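Local coordinates for putative glycosyltransferase (Mannosyltransferase) involved in glycosylating the PBCV-1 major capsid protein (Paramecium bursaria Chlorella virus 1, PDB 2P73) that probably transfers a sugar from a nucleotide donor in glycosylating the viral major capsid protein, this piece being its manganese- and UDP-binding GT-A domain, at residues S72-L77 with F126-A131; D82-P87 with V194-T199; Y107-E112 with I120-K125. All coordinates share one frame; numbering follows the deposited sequence.

Contact 1 of 3, residues S72-L77 with F126-A131; sequences STEWFL and FVHKDA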
loop_
_atom_site.group_PDB
_atom_site.type_symbol
_atom_site.label_atom_id
_atom_site.label_comp_id
_atom_site.label_asym_id
_atom_site.label_seq_id
_atom_site.Cartn_x
_atom_site.Cartn_y
_atom_site.Cartn_z
ATOM N N SER A 72 11.368 -12.498 9.414
ATOM C CA SER A 72 10.453 -13.632 9.509
ATOM C C SER A 72 9.081 -13.430 8.828
ATOM O O SER A 72 8.249 -14.347 8.834
ATOM C CB SER A 72 10.308 -14.042 10.973
ATOM O OG SER A 72 11.573 -14.483 11.465
ATOM N N THR A 73 8.865 -12.236 8.252
ATOM C CA THR A 73 7.589 -11.841 7.618
ATOM C C THR A 73 7.218 -12.760 6.475
ATOM O O THR A 73 8.079 -13.108 5.666
ATOM C CB THR A 73 7.683 -10.425 7.029
ATOM O OG1 THR A 73 8.089 -9.511 8.048
ATOM C CG2 THR A 73 6.348 -9.974 6.451
ATOM N N GLU A 74 5.947 -13.149 6.396
ATOM C CA GLU A 74 5.454 -13.857 5.211
ATOM C C GLU A 74 4.840 -12.938 4.148
ATOM O O GLU A 74 5.072 -13.133 2.959
ATOM C CB GLU A 74 4.466 -14.967 5.577
ATOM C CG GLU A 74 4.474 -16.083 4.527
ATOM C CD GLU A 74 3.432 -17.170 4.752
ATOM O OE1 GLU A 74 3.168 -17.535 5.938
ATOM O OE2 GLU A 74 2.898 -17.666 3.718
ATOM N N TRP A 75 4.037 -11.966 4.590
ATOM C CA TRP A 75 3.404 -10.989 3.715
ATOM C C TRP A 75 3.777 -9.560 4.126
ATOM O O TRP A 75 3.662 -9.189 5.303
ATOM C CB TRP A 75 1.886 -11.155 3.730
ATOM C CG TRP A 75 1.404 -12.412 3.045
ATOM C CD1 TRP A 75 1.063 -13.593 3.645
ATOM C CD2 TRP A 75 1.193 -12.600 1.637
ATOM N NE1 TRP A 75 0.661 -14.508 2.693
ATOM C CE2 TRP A 75 0.743 -13.928 1.453
ATOM C CE3 TRP A 75 1.342 -11.771 0.509
ATOM C CZ2 TRP A 75 0.433 -14.449 0.190
ATOM C CZ3 TRP A 75 1.045 -12.294 -0.749
ATOM C CH2 TRP A 75 0.594 -13.623 -0.894
ATOM N N PHE A 76 4.257 -8.771 3.171
ATOM C CA PHE A 76 4.477 -7.338 3.420
ATOM C C PHE A 76 3.291 -6.592 2.858
ATOM O O PHE A 76 2.841 -6.880 1.740
ATOM C CB PHE A 76 5.767 -6.838 2.775
ATOM C CG PHE A 76 7.018 -7.498 3.316
ATOM C CD1 PHE A 76 7.685 -6.968 4.424
ATOM C CD2 PHE A 76 7.534 -8.639 2.705
ATOM C CE1 PHE A 76 8.836 -7.566 4.915
ATOM C CE2 PHE A 76 8.693 -9.251 3.200
ATOM C CZ PHE A 76 9.345 -8.703 4.309
ATOM N N LEU A 77 2.761 -5.658 3.635
ATOM C CA LEU A 77 1.613 -4.890 3.189
ATOM C C LEU A 77 1.945 -3.415 3.121
ATOM O O LEU A 77 2.160 -2.769 4.156
ATOM C CB LEU A 77 0.382 -5.143 4.065
ATOM C CG LEU A 77 -0.841 -4.256 3.807
ATOM C CD1 LEU A 77 -1.362 -4.380 2.355
ATOM C CD2 LEU A 77 -1.965 -4.528 4.830
ATOM N N PHE A 126 -0.369 -6.194 -1.276
ATOM C CA PHE A 126 0.217 -7.330 -0.546
ATOM C C PHE A 126 1.345 -7.953 -1.336
ATOM O O PHE A 126 1.138 -8.360 -2.486
ATOM C CB PHE A 126 -0.807 -8.420 -0.263
ATOM C CG PHE A 126 -1.814 -8.048 0.765
ATOM C CD1 PHE A 126 -1.629 -8.404 2.089
ATOM C CD2 PHE A 126 -2.960 -7.343 0.408
ATOM C CE1 PHE A 126 -2.576 -8.068 3.045
ATOM C CE2 PHE A 126 -3.910 -6.999 1.365
ATOM C CZ PHE A 126 -3.716 -7.368 2.684
ATOM N N VAL A 127 2.523 -8.045 -0.718
ATOM C CA VAL A 127 3.695 -8.618 -1.368
ATOM C C VAL A 127 4.242 -9.785 -0.524
ATOM O O VAL A 127 4.661 -9.605 0.630
ATOM C CB VAL A 127 4.815 -7.554 -1.581
ATOM C CG1 VAL A 127 5.908 -8.096 -2.483
ATOM C CG2 VAL A 127 4.267 -6.264 -2.154
ATOM N N HIS A 128 4.224 -10.978 -1.099
ATOM C CA HIS A 128 4.758 -12.149 -0.433
ATOM C C HIS A 128 6.267 -11.982 -0.354
ATOM O O HIS A 128 6.875 -11.379 -1.262
ATOM C CB HIS A 128 4.383 -13.415 -1.203
ATOM C CG HIS A 128 4.697 -14.687 -0.478
ATOM N ND1 HIS A 128 5.921 -15.322 -0.577
ATOM C CD2 HIS A 128 3.940 -15.458 0.337
ATOM C CE1 HIS A 128 5.907 -16.416 0.162
ATOM N NE2 HIS A 128 4.716 -16.523 0.725
ATOM N N LYS A 129 6.860 -12.495 0.731
ATOM C CA LYS A 129 8.307 -12.423 0.949
ATOM C C LYS A 129 9.129 -12.904 -0.236
ATOM O O LYS A 129 10.231 -12.416 -0.438
ATOM C CB LYS A 129 8.731 -13.211 2.213
ATOM C CG LYS A 129 8.462 -14.715 2.161
ATOM C CD LYS A 129 9.174 -15.466 3.288
ATOM C CE LYS A 129 8.720 -16.924 3.359
ATOM N NZ LYS A 129 9.259 -17.669 4.573
ATOM N N ASP A 130 8.604 -13.868 -0.997
ATOM C CA ASP A 130 9.306 -14.426 -2.156
ATOM C C ASP A 130 9.275 -13.522 -3.400
ATOM O O ASP A 130 9.744 -13.915 -4.478
ATOM C CB ASP A 130 8.745 -15.815 -2.504
ATOM C CG ASP A 130 9.178 -16.903 -1.513
ATOM O OD1 ASP A 130 10.289 -16.833 -0.923
ATOM O OD2 ASP A 130 8.406 -17.862 -1.335
ATOM N N ALA A 131 8.717 -12.323 -3.253
ATOM C CA ALA A 131 8.586 -11.379 -4.354
ATOM C C ALA A 131 9.455 -10.179 -4.040
ATOM O O ALA A 131 9.427 -9.166 -4.738
ATOM C CB ALA A 131 7.125 -10.963 -4.535
#
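Phe76 and Val127 form a hydrogen-bonded antiparallel pair inside the main sheet of this GT-A domain, joining strand 75-79 to strand 124-128. Each residue satisfies the other's backbone: Phe76 N donates to Val127 O and Val127 N donates to Phe76 O, both bonds 2.7 Å long with N-H...O angles of 170°. Two residues along, past the non-hydrogen-bonded pair Trp75-His128, Glu74 O accepts from Lys129 N at 2.9 Å, where the second strand gives way to a 3-10 segment. The same oxygen takes a CA-H contact from His128 and lies over one face of its imidazole. Trp75 and Leu77 bond through their backbones to Thr9 of strand 8-13. Thr73 OG1, buried, is bonded to Phe70 O and Thr9 OG1.

Histidine suits its place by being both polar and flat. His128 ND1 accepts Asp130 N at 3.1 Å, which helps to fix the ring's rotation. The side chain leaves CA with CG opposite the backbone N (chi1 -171°), which turns the CD2 edge toward the six-membered ring of Trp75 in a T-shaped pair with planes 86° apart. Its CB lies over that indole ring. Phe76 and Val127, on the other face of the sheet, pack against Ile63 of helix 59-69. Leu77, on the same face as Trp75, sets a methyl over the flat ring of Phe126, CD1 lying 3.7 Å from the ring centroid.

Contact 2 of 3, residues D82-P87 with V194-T199; sequences DVYVNP and VHMCGT. With MN (manganese (II) ion), chain B; UDP (uridine-5'-diphosphate), chain C.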
loop_
_atom_site.group_PDB
_atom_site.type_symbol
_atom_site.label_atom_id
_atom_site.label_comp_id
_atom_site.label_asym_id
_atom_site.label_seq_id
_atom_site.Cartn_x
_atom_site.Cartn_y
_atom_site.Cartn_z
ATOM N N ASP A 82 -1.807 8.118 2.679
ATOM C CA ASP A 82 -3.173 8.670 2.751
ATOM C C ASP A 82 -4.218 7.570 2.879
ATOM O O ASP A 82 -5.393 7.755 2.533
ATOM C CB ASP A 82 -3.457 9.551 1.538
ATOM C CG ASP A 82 -3.246 8.824 0.231
ATOM O OD1 ASP A 82 -2.524 7.807 0.229
ATOM O OD2 ASP A 82 -3.822 9.243 -0.795
ATOM N N VAL A 83 -3.765 6.399 3.329
ATOM C CA VAL A 83 -4.643 5.301 3.674
ATOM C C VAL A 83 -4.650 5.179 5.202
ATOM O O VAL A 83 -3.575 5.106 5.837
ATOM C CB VAL A 83 -4.158 3.938 3.076
ATOM C CG1 VAL A 83 -5.030 2.795 3.576
ATOM C CG2 VAL A 83 -4.173 3.955 1.538
ATOM N N TYR A 84 -5.851 5.136 5.774
ATOM C CA TYR A 84 -6.019 4.855 7.199
ATOM C C TYR A 84 -6.956 3.671 7.480
ATOM O O TYR A 84 -7.719 3.227 6.620
ATOM C CB TYR A 84 -6.532 6.087 7.931
ATOM C CG TYR A 84 -7.910 6.509 7.506
ATOM C CD1 TYR A 84 -9.033 6.142 8.238
ATOM C CD2 TYR A 84 -8.095 7.263 6.356
ATOM C CE1 TYR A 84 -10.297 6.534 7.837
ATOM C CE2 TYR A 84 -9.362 7.657 5.951
ATOM C CZ TYR A 84 -10.449 7.297 6.691
ATOM O OH TYR A 84 -11.703 7.688 6.264
ATOM N N VAL A 85 -6.874 3.194 8.719
ATOM C CA VAL A 85 -7.673 2.099 9.227
ATOM C C VAL A 85 -8.966 2.715 9.696
ATOM O O VAL A 85 -8.953 3.669 10.462
ATOM C CB VAL A 85 -6.941 1.392 10.408
ATOM C CG1 VAL A 85 -7.847 0.351 11.113
ATOM C CG2 VAL A 85 -5.663 0.750 9.913
ATOM N N ASN A 86 -10.071 2.189 9.188
ATOM C CA ASN A 86 -11.406 2.625 9.555
ATOM C C ASN A 86 -11.655 2.286 11.040
ATOM O O ASN A 86 -11.669 1.109 11.399
ATOM C CB ASN A 86 -12.389 1.902 8.646
ATOM C CG ASN A 86 -13.834 2.228 8.941
ATOM O OD1 ASN A 86 -14.137 3.240 9.563
ATOM N ND2 ASN A 86 -14.742 1.356 8.486
ATOM N N PRO A 87 -11.839 3.317 11.904
ATOM C CA PRO A 87 -11.948 3.094 13.357
ATOM C C PRO A 87 -13.071 2.139 13.751
ATOM O O PRO A 87 -12.986 1.492 14.789
ATOM C CB PRO A 87 -12.193 4.499 13.928
ATOM C CG PRO A 87 -11.646 5.448 12.871
ATOM C CD PRO A 87 -11.957 4.751 11.563
ATOM N N VAL A 194 -9.195 2.690 4.205
ATOM C CA VAL A 194 -9.841 3.753 3.439
ATOM C C VAL A 194 -8.768 4.657 2.803
ATOM O O VAL A 194 -7.866 5.099 3.509
ATOM C CB VAL A 194 -10.798 4.561 4.336
ATOM C CG1 VAL A 194 -11.407 5.749 3.573
ATOM C CG2 VAL A 194 -11.917 3.636 4.901
ATOM N N HIS A 195 -8.861 4.886 1.485
ATOM C CA HIS A 195 -7.816 5.576 0.702
ATOM C C HIS A 195 -8.319 6.947 0.270
ATOM O O HIS A 195 -9.300 7.047 -0.468
ATOM C CB HIS A 195 -7.468 4.779 -0.562
ATOM C CG HIS A 195 -6.205 5.209 -1.259
ATOM N ND1 HIS A 195 -5.651 4.468 -2.278
ATOM C CD2 HIS A 195 -5.367 6.260 -1.068
ATOM C CE1 HIS A 195 -4.541 5.049 -2.695
ATOM N NE2 HIS A 195 -4.338 6.138 -1.977
ATOM N N MET A 196 -7.638 7.997 0.722
ATOM C CA MET A 196 -7.974 9.361 0.323
ATOM C C MET A 196 -7.264 9.719 -0.964
ATOM O O MET A 196 -6.650 10.769 -1.070
ATOM C CB MET A 196 -7.577 10.351 1.399
ATOM C CG MET A 196 -8.237 10.141 2.744
ATOM S SD MET A 196 -7.593 11.317 3.924
ATOM C CE MET A 196 -5.909 10.753 4.159
ATOM N N CYS A 197 -7.360 8.827 -1.938
ATOM C CA CYS A 197 -6.622 8.898 -3.207
ATOM C C CYS A 197 -6.985 10.101 -4.100
ATOM O O CYS A 197 -8.178 10.426 -4.276
ATOM C CB CYS A 197 -6.868 7.607 -3.969
ATOM S SG CYS A 197 -6.189 7.598 -5.618
ATOM N N GLY A 198 -5.959 10.735 -4.677
ATOM C CA GLY A 198 -6.154 11.806 -5.667
ATOM C C GLY A 198 -6.767 13.101 -5.137
ATOM O O GLY A 198 -7.560 13.754 -5.834
ATOM N N THR A 199 -6.403 13.454 -3.900
ATOM C CA THR A 199 -6.820 14.701 -3.241
ATOM C C THR A 199 -5.573 15.403 -2.716
ATOM O O THR A 199 -4.510 14.776 -2.597
ATOM C CB THR A 199 -7.768 14.433 -2.052
ATOM O OG1 THR A 199 -7.233 13.369 -1.255
ATOM C CG2 THR A 199 -9.171 14.042 -2.529
HETATM MN MN MN B . -2.535 7.230 -2.017
HETATM N N1 UDP C . 4.603 10.301 -1.626
HETATM C C2 UDP C . 5.396 11.078 -0.788
HETATM N N3 UDP C . 5.310 12.439 -0.823
HETATM C C4 UDP C . 4.418 13.054 -1.669
HETATM C C5 UDP C . 3.611 12.271 -2.510
HETATM C C6 UDP C . 3.929 10.916 -2.655
HETATM O O2 UDP C . 6.215 10.598 -0.026
HETATM O O4 UDP C . 4.369 14.286 -1.655
HETATM C "C1'" UDP C . 4.726 8.831 -1.561
HETATM C "C2'" UDP C . 4.048 8.392 -0.276
HETATM O "O2'" UDP C . 4.858 7.410 0.333
HETATM C "C3'" UDP C . 2.704 7.851 -0.730
HETATM C "C4'" UDP C . 2.933 7.456 -2.190
HETATM O "O4'" UDP C . 4.075 8.171 -2.637
HETATM O "O3'" UDP C . 2.314 6.771 0.089
HETATM C "C5'" UDP C . 1.771 7.775 -3.114
HETATM O "O5'" UDP C . 1.429 9.135 -2.970
HETATM P PA UDP C . -0.104 9.581 -3.040
HETATM O O1A UDP C . -0.915 8.790 -2.082
HETATM O O2A UDP C . -0.306 11.021 -2.849
HETATM O O3A UDP C . -0.590 9.113 -4.517
HETATM P PB UDP C . -2.133 8.969 -4.951
HETATM O O1B UDP C . -2.849 7.854 -4.268
HETATM O O2B UDP C . -2.873 10.203 -4.592
HETATM O O3B UDP C . -2.196 8.693 -6.420
#
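His195 NE2 meets the manganese ion at 2.1 Å, and Asp82 OD1 binds it at 2.3 Å. Asp80 OD2 adds a third protein ligand, and UDP O1A and O1B, one from each phosphate, join them. Asp80 and Asp82 are the DxD motif of a GT-A glycosyltransferase. Asp82 OD2 reaches the ion more distantly, at 2.7 Å, and also salt-bridges Arg204, so the carboxylate grips the metal unevenly.

The imidazole is clamped: Val83 CG2 lies over one face, 3.8 Å from the ring centroid, Cys197 CB covers the opposite face, and ND1 bonds to Asn178 OD1. These contacts, with CG swung anti to the backbone N (chi1 -166°), direct NE2 at the ion. Behind the site the segments run antiparallel: Tyr84 exchanges two backbone bonds with Val194, whose CB sits over the tyrosine ring, and Met196 N, just past the strand, donates to Asp82 O at 2.9 Å.

Beyond the inverse gamma turn at Met196, Gly198, with its positive phi, gives its N-H to UDP O2B at 3.1 Å. Arg204 NH1 also hydrogen-bonds UDP. Metal, Arg204 and this N-H gather round the nucleotide, probably offsetting its negative charge and stabilising UDP as a leaving group.

Contact 3 of 3, residues Y107-E112 with I120-K125; sequences YHTFHE and INTGVK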
loop_
_atom_site.group_PDB
_atom_site.type_symbol
_atom_site.label_atom_id
_atom_site.label_comp_id
_atom_site.label_asym_id
_atom_site.label_seq_id
_atom_site.Cartn_x
_atom_site.Cartn_y
_atom_site.Cartn_z
ATOM N N TYR A 107 1.478 -11.593 -5.368
ATOM C CA TYR A 107 0.893 -10.264 -5.183
ATOM C C TYR A 107 -0.617 -10.350 -5.028
ATOM O O TYR A 107 -1.278 -11.028 -5.816
ATOM C CB TYR A 107 1.192 -9.353 -6.385
ATOM C CG TYR A 107 2.592 -8.780 -6.451
ATOM C CD1 TYR A 107 2.860 -7.479 -6.015
ATOM C CD2 TYR A 107 3.638 -9.513 -6.995
ATOM C CE1 TYR A 107 4.136 -6.949 -6.082
ATOM C CE2 TYR A 107 4.926 -8.988 -7.068
ATOM C CZ TYR A 107 5.169 -7.702 -6.607
ATOM O OH TYR A 107 6.460 -7.177 -6.693
ATOM N N HIS A 108 -1.162 -9.665 -4.021
ATOM C CA HIS A 108 -2.595 -9.405 -4.006
ATOM C C HIS A 108 -2.781 -7.922 -4.217
ATOM O O HIS A 108 -2.216 -7.097 -3.488
ATOM C CB HIS A 108 -3.274 -9.847 -2.718
ATOM C CG HIS A 108 -3.325 -11.327 -2.544
ATOM N ND1 HIS A 108 -2.347 -12.029 -1.872
ATOM C CD2 HIS A 108 -4.229 -12.243 -2.962
ATOM C CE1 HIS A 108 -2.654 -13.313 -1.870
ATOM N NE2 HIS A 108 -3.790 -13.472 -2.526
ATOM N N THR A 109 -3.569 -7.600 -5.236
ATOM C CA THR A 109 -3.754 -6.219 -5.656
ATOM C C THR A 109 -5.239 -5.908 -5.803
ATOM O O THR A 109 -6.063 -6.798 -5.586
ATOM C CB THR A 109 -2.953 -5.911 -6.951
ATOM O OG1 THR A 109 -3.042 -4.517 -7.231
ATOM C CG2 THR A 109 -3.483 -6.664 -8.143
ATOM N N PHE A 110 -5.568 -4.671 -6.163
ATOM C CA PHE A 110 -6.955 -4.220 -6.173
ATOM C C PHE A 110 -7.226 -3.300 -7.358
ATOM O O PHE A 110 -6.393 -2.466 -7.712
ATOM C CB PHE A 110 -7.295 -3.507 -4.863
ATOM C CG PHE A 110 -7.034 -4.333 -3.637
ATOM C CD1 PHE A 110 -7.992 -5.211 -3.159
ATOM C CD2 PHE A 110 -5.829 -4.233 -2.961
ATOM C CE1 PHE A 110 -7.755 -5.972 -2.031
ATOM C CE2 PHE A 110 -5.586 -4.992 -1.832
ATOM C CZ PHE A 110 -6.550 -5.862 -1.367
ATOM N N HIS A 111 -8.397 -3.457 -7.966
ATOM C CA HIS A 111 -8.815 -2.590 -9.061
ATOM C C HIS A 111 -9.599 -1.387 -8.544
ATOM O O HIS A 111 -9.921 -1.308 -7.359
ATOM C CB HIS A 111 -9.656 -3.369 -10.072
ATOM C CG HIS A 111 -11.046 -3.665 -9.602
ATOM N ND1 HIS A 111 -11.986 -2.680 -9.392
ATOM C CD2 HIS A 111 -11.655 -4.837 -9.300
ATOM C CE1 HIS A 111 -13.115 -3.231 -8.982
ATOM N NE2 HIS A 111 -12.940 -4.538 -8.918
ATOM N N GLU A 112 -9.902 -0.455 -9.440
ATOM C CA GLU A 112 -10.578 0.780 -9.063
ATOM C C GLU A 112 -11.604 1.191 -10.113
ATOM O O GLU A 112 -11.911 2.374 -10.266
ATOM C CB GLU A 112 -9.563 1.905 -8.851
ATOM C CG GLU A 112 -8.529 2.023 -9.959
ATOM C CD GLU A 112 -7.755 3.325 -9.897
ATOM O OE1 GLU A 112 -7.502 3.816 -8.777
ATOM O OE2 GLU A 112 -7.399 3.859 -10.969
ATOM N N ILE A 120 -5.281 -1.275 -11.902
ATOM C CA ILE A 120 -5.030 -1.527 -10.479
ATOM C C ILE A 120 -4.672 -0.235 -9.765
ATOM O O ILE A 120 -4.299 0.762 -10.401
ATOM C CB ILE A 120 -3.894 -2.561 -10.216
ATOM C CG1 ILE A 120 -2.563 -2.080 -10.821
ATOM C CG2 ILE A 120 -4.308 -3.969 -10.687
ATOM C CD1 ILE A 120 -1.370 -2.981 -10.496
ATOM N N ASN A 121 -4.791 -0.273 -8.441
ATOM C CA ASN A 121 -4.389 0.806 -7.572
ATOM C C ASN A 121 -3.484 0.205 -6.509
ATOM O O ASN A 121 -3.935 -0.624 -5.697
ATOM C CB ASN A 121 -5.614 1.425 -6.917
ATOM C CG ASN A 121 -5.277 2.628 -6.075
ATOM O OD1 ASN A 121 -4.674 2.508 -5.020
ATOM N ND2 ASN A 121 -5.666 3.803 -6.541
ATOM N N THR A 122 -2.221 0.621 -6.507
ATOM C CA THR A 122 -1.225 -0.001 -5.648
ATOM C C THR A 122 -1.001 0.749 -4.335
ATOM O O THR A 122 0.025 0.565 -3.707
ATOM C CB THR A 122 0.115 -0.252 -6.376
ATOM O OG1 THR A 122 0.537 0.957 -7.015
ATOM C CG2 THR A 122 -0.007 -1.379 -7.424
ATOM N N GLY A 123 -1.985 1.555 -3.919
ATOM C CA GLY A 123 -1.977 2.228 -2.615
ATOM C C GLY A 123 -2.155 1.279 -1.435
ATOM O O GLY A 123 -1.806 1.609 -0.315
ATOM N N VAL A 124 -2.739 0.113 -1.700
ATOM C CA VAL A 124 -2.740 -1.015 -0.771
ATOM C C VAL A 124 -2.251 -2.216 -1.583
ATOM O O VAL A 124 -2.892 -2.602 -2.580
ATOM C CB VAL A 124 -4.147 -1.280 -0.195
ATOM C CG1 VAL A 124 -4.168 -2.545 0.656
ATOM C CG2 VAL A 124 -4.639 -0.082 0.593
ATOM N N LYS A 125 -1.129 -2.797 -1.178
ATOM C CA LYS A 125 -0.513 -3.868 -1.952
ATOM C C LYS A 125 0.034 -4.951 -1.033
ATOM O O LYS A 125 0.808 -4.667 -0.119
ATOM C CB LYS A 125 0.607 -3.314 -2.836
ATOM C CG LYS A 125 1.282 -4.360 -3.709
ATOM C CD LYS A 125 2.216 -3.714 -4.721
ATOM C CE LYS A 125 3.412 -3.073 -4.037
ATOM N NZ LYS A 125 4.489 -2.731 -5.007
#
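Asn121 reaches across to Phe110 and Glu112 and starts an Asx turn in the connection between two antiparallel neighbours of the main GT-A sheet, strands 107-110 and 124-128.

Hydrogen bonds centre on this asparagine. Its backbone N donates to Phe110 O at 2.8 Å, and the same oxygen receives a CA-H approach from Ile120 CA at 3.2 Å. In the side chain, ND2 donates to Glu112 OE1 at 2.9 Å; the carboxylate is met on its anti side with the donor out of its plane, and the two flat groups are turned 47° apart. Glu112 OE2 is taken by Tyr118 N, inside the connection. Asn121 OD1 accepts Gly123 N at 3.1 Å, closing the Asx turn, and also bonds to Asn178 ND2. An amide suits this place because it donates and accepts at once: partners on both ends settle which way round it sits. Asn178 also holds His195 ND1, so Asn121 helps to position a second-shell residue of the manganese site.

Apolar contacts join strand 107-110 to Ile120 and Val124. The methyl Thr109 CG2 meets Ile120 CG2 at 3.8 Å, the two beta-branched side chains crossing at about a right angle. Phe110 presents its rim to the other segment: CE2 touches Val124 CG1 at 3.8 Å. Its CD2 lies 3.4 Å from Val124 O, which sits in the plane of the ring.

At the far end a charged cluster reaches beyond the segments. Lys125 NZ makes salt bridges to Glu135 and Glu153, and Tyr107 OH also bonds to Glu135, so a buried ammonium has two carboxylates to balance it. Lysine and tyrosine run side by side in the same direction; the lysine chain bends at chi3 (68°), and its CD lies 4.0 Å from Tyr107 CE1, at the ring's edge.

From the N terminus, the chain first lays down 72-77, then 82-87 just after strand 75-79, before making 107-112. It turns back within a few residues so that 120-125 closes contact 3, the shortest loop. Continuing along the same strand, 126-131 closes contact 1 around it. Only much later does 194-199 return to 82-87, so contact 2 also encloses contact 3 but crosses contact 1. Contacts 1 and 3 share strand 124-128, which they join to its two neighbours in the main sheet, whereas contact 2 belongs to the small three-stranded sheet. Contact 3 bridges the two regions: Phe126 N probably bonds to His108 O, and Asn121 OD1 packs against His195 CE1.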